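Local coordinates for protein 30-kDa cleavage and polyadenylation specificity factor 30 (Arabidopsis thaliana, PDB 5ZUU) that recognises m6A-modified RNA through its YTH domain and, as a subunit of the CPSF complex, takes part in pre-mRNA 3'-end formation and poly(A) site selection, at residues L12-R18 and S55-I60. Residues are numbered along the deposited sequence.
Sequences LPQGVNR and SVENVI
Two neighbouring parallel strands begin side by side here, 17-24 and 58-65 of the mixed central sheet: segment 12-18 enters from a loop, segment 55-60 from the end of helix 46-55, with V56 the first residue to leave helical angles. In parallel pairing a residue bonds to the residues before and after the one it faces. R18 does so, opposite V59 (CA-CA 5.1 Å): R18 N donates to N58 O (3.1 Å), and I60 N to R18 O (2.8 Å, nearly linear). Helices 27-36 and 46-55, with edge strand 38-39 between them, link the two adjacent strands within the YTH domain, a member of the PUA clan.

On one face, N17 (chi1 m) links the loop to the sheet: its OD1 accepts from N58 ND2 (3.0 Å), while its ND2 donates back to P13 O (3.2 Å). N58 OD1 is hydrogen-bonded to K76 NZ of strand 70-77. P13 CD lies 4.0 Å from I60 CD1, and both side chains touch L108 of strand 103-114. On the R18 and V59 face, the arginine, with chi1 m, chi2 t and chi3 p, passes V56 (CD to CG1 3.8 Å), and its NH1 donates to S55 OG (3.0 Å), itself hydrogen-bonded to A52 O within helix 46-55; salt bridges to E51 and E139 hold its guanidinium between helix 46-55 and strand 138-140.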
ATOM      1  N   LEU A  12       7.152   4.187   9.065  1.00 20.74           N
ATOM      2  CA  LEU A  12       7.461   2.890   8.605  1.00 22.60           C
ATOM      3  C   LEU A  12       7.739   2.015   9.820  1.00 25.55           C
ATOM      4  O   LEU A  12       8.570   2.370  10.612  1.00 27.21           O
ATOM      5  CB  LEU A  12       8.672   3.009   7.692  1.00 24.95           C
ATOM      6  CG  LEU A  12       8.857   1.869   6.727  1.00 26.15           C
ATOM      7  CD1 LEU A  12       7.662   1.833   5.783  1.00 25.72           C
ATOM      8  CD2 LEU A  12      10.175   2.080   6.021  1.00 27.40           C
ATOM      9  N   PRO A  13       6.980   0.908  10.036  1.00 25.58           N
ATOM     10  CA  PRO A  13       7.296   0.040  11.161  1.00 25.66           C
ATOM     11  C   PRO A  13       8.761  -0.382  11.136  1.00 26.56           C
ATOM     12  O   PRO A  13       9.366  -0.538  10.041  1.00 25.74           O
ATOM     13  CB  PRO A  13       6.448  -1.208  10.907  1.00 26.37           C
ATOM     14  CG  PRO A  13       5.365  -0.788   9.996  1.00 25.26           C
ATOM     15  CD  PRO A  13       5.854   0.392   9.238  1.00 25.95           C
ATOM     16  N   GLN A  14       9.319  -0.528  12.331  1.00 28.74           N
ATOM     17  CA  GLN A  14      10.704  -0.931  12.473  1.00 32.25           C
ATOM     18  C   GLN A  14      10.762  -2.436  12.326  1.00 30.47           C
ATOM     19  O   GLN A  14       9.767  -3.171  12.615  1.00 28.98           O
ATOM     20  CB  GLN A  14      11.256  -0.517  13.849  1.00 38.00           C
ATOM     21  CG  GLN A  14      11.432   0.997  14.039  1.00 40.87           C
ATOM     22  CD  GLN A  14      11.575   1.389  15.507  1.00 46.27           C
ATOM     23  OE1 GLN A  14      10.700   1.080  16.336  1.00 45.57           O
ATOM     24  NE2 GLN A  14      12.706   2.031  15.846  1.00 49.82           N
ATOM     25  N   GLY A  15      11.924  -2.878  11.891  1.00 28.69           N
ATOM     26  CA  GLY A  15      12.266  -4.306  11.882  1.00 29.93           C
ATOM     27  C   GLY A  15      12.393  -4.856  10.494  1.00 25.64           C
ATOM     28  O   GLY A  15      12.591  -4.102   9.520  1.00 22.01           O
ATOM     29  N   VAL A  16      12.253  -6.178  10.384  1.00 24.47           N
ATOM     30  CA  VAL A  16      12.416  -6.833   9.078  1.00 22.71           C
ATOM     31  C   VAL A  16      11.098  -6.781   8.299  1.00 20.80           C
ATOM     32  O   VAL A  16      10.119  -7.383   8.650  1.00 21.15           O
ATOM     33  CB  VAL A  16      13.044  -8.241   9.197  1.00 23.91           C
ATOM     34  CG1 VAL A  16      12.990  -8.962   7.844  1.00 23.28           C
ATOM     35  CG2 VAL A  16      14.499  -8.065   9.672  1.00 24.79           C
ATOM     36  N   ASN A  17      11.101  -6.035   7.214  1.00 18.60           N
ATOM     37  CA  ASN A  17       9.911  -5.832   6.410  1.00 15.23           C
ATOM     38  C   ASN A  17      10.118  -6.468   5.027  1.00 13.47           C
ATOM     39  O   ASN A  17      11.243  -6.599   4.560  1.00 11.76           O
ATOM     40  CB  ASN A  17       9.708  -4.343   6.207  1.00 15.28           C
ATOM     41  CG  ASN A  17       9.494  -3.556   7.482  1.00 15.82           C
ATOM     42  OD1 ASN A  17       9.104  -4.059   8.554  1.00 16.60           O
ATOM     43  ND2 ASN A  17       9.680  -2.272   7.344  1.00 17.14           N
ATOM     44  N   ARG A  18       9.024  -6.795   4.343  1.00 11.77           N
ATOM     45  CA  ARG A  18       9.065  -7.019   2.880  1.00 11.52           C
ATOM     46  C   ARG A  18       8.138  -6.024   2.295  1.00 11.78           C
ATOM     47  O   ARG A  18       7.148  -5.592   2.995  1.00 11.91           O
ATOM     48  CB  ARG A  18       8.600  -8.449   2.528  1.00 11.08           C
ATOM     49  CG  ARG A  18       9.608  -9.447   3.015  1.00 10.84           C
ATOM     50  CD  ARG A  18       9.108 -10.864   2.940  1.00 11.08           C
ATOM     51  NE  ARG A  18       9.010 -11.311   1.546  1.00 10.83           N
ATOM     52  CZ  ARG A  18       8.590 -12.535   1.203  1.00 11.04           C
ATOM     53  NH1 ARG A  18       8.248 -13.394   2.119  1.00 10.60           N
ATOM     54  NH2 ARG A  18       8.543 -12.900  -0.063  1.00 11.31           N
ATOM     55  N   SER A  55       5.747 -14.702   6.780  1.00 14.74           N
ATOM     56  CA  SER A  55       7.205 -14.719   6.902  1.00 15.35           C
ATOM     57  C   SER A  55       7.829 -13.638   7.774  1.00 16.47           C
ATOM     58  O   SER A  55       8.908 -13.860   8.308  1.00 16.83           O
ATOM     59  CB  SER A  55       7.866 -14.553   5.528  1.00 14.63           C
ATOM     60  OG  SER A  55       7.498 -13.295   4.986  1.00 13.33           O
ATOM     61  N   VAL A  56       7.216 -12.455   7.842  1.00 15.68           N
ATOM     62  CA  VAL A  56       7.860 -11.283   8.495  1.00 15.45           C
ATOM     63  C   VAL A  56       6.837 -10.543   9.275  1.00 16.98           C
ATOM     64  O   VAL A  56       5.660 -10.695   9.012  1.00 18.05           O
ATOM     65  CB  VAL A  56       8.496 -10.279   7.463  1.00 13.60           C
ATOM     66  CG1 VAL A  56       9.644 -10.900   6.710  1.00 13.16           C
ATOM     67  CG2 VAL A  56       7.474  -9.790   6.464  1.00 13.60           C
ATOM     68  N   GLU A  57       7.281  -9.631  10.112  1.00 20.28           N
ATOM     69  CA  GLU A  57       6.379  -8.861  11.008  1.00 21.20           C
ATOM     70  C   GLU A  57       5.524  -7.813  10.257  1.00 18.98           C
ATOM     71  O   GLU A  57       4.384  -7.473  10.682  1.00 17.25           O
ATOM     72  CB  GLU A  57       7.218  -8.246  12.148  1.00 25.95           C
ATOM     73  CG  GLU A  57       6.472  -7.492  13.250  1.00 34.72           C
ATOM     74  CD  GLU A  57       5.320  -8.262  13.913  1.00 44.10           C
ATOM     75  OE1 GLU A  57       5.253  -9.519  13.835  1.00 58.30           O
ATOM     76  OE2 GLU A  57       4.448  -7.607  14.542  1.00 52.60           O
ATOM     77  N   ASN A  58       6.070  -7.281   9.161  1.00 16.28           N
ATOM     78  CA  ASN A  58       5.410  -6.230   8.402  1.00 15.59           C
ATOM     79  C   ASN A  58       5.582  -6.389   6.904  1.00 14.20           C
ATOM     80  O   ASN A  58       6.704  -6.455   6.388  1.00 13.49           O
ATOM     81  CB  ASN A  58       6.029  -4.883   8.735  1.00 17.02           C
ATOM     82  CG  ASN A  58       5.971  -4.565  10.184  1.00 17.24           C
ATOM     83  OD1 ASN A  58       4.924  -4.290  10.715  1.00 19.09           O
ATOM     84  ND2 ASN A  58       7.109  -4.497  10.804  1.00 19.32           N
ATOM     85  N   VAL A  59       4.460  -6.474   6.220  1.00 13.12           N
ATOM     86  CA  VAL A  59       4.402  -6.448   4.808  1.00 12.03           C
ATOM     87  C   VAL A  59       3.896  -5.079   4.475  1.00 11.78           C
ATOM     88  O   VAL A  59       2.774  -4.633   4.904  1.00 11.19           O
ATOM     89  CB  VAL A  59       3.448  -7.539   4.290  1.00 12.37           C
ATOM     90  CG1 VAL A  59       3.290  -7.438   2.773  1.00 11.83           C
ATOM     91  CG2 VAL A  59       3.991  -8.885   4.679  1.00 11.45           C
ATOM     92  N   ILE A  60       4.765  -4.367   3.776  1.00 11.04           N
ATOM     93  CA  ILE A  60       4.509  -3.012   3.343  1.00 11.65           C
ATOM     94  C   ILE A  60       4.103  -2.982   1.866  1.00 11.91           C
ATOM     95  O   ILE A  60       4.858  -3.426   0.997  1.00 11.54           O
ATOM     96  CB  ILE A  60       5.730  -2.099   3.616  1.00 11.40           C
ATOM     97  CG1 ILE A  60       6.136  -2.214   5.095  1.00 11.69           C
ATOM     98  CG2 ILE A  60       5.413  -0.625   3.225  1.00 11.26           C
ATOM     99  CD1 ILE A  60       5.012  -1.920   6.080  1.00 12.17           C
TER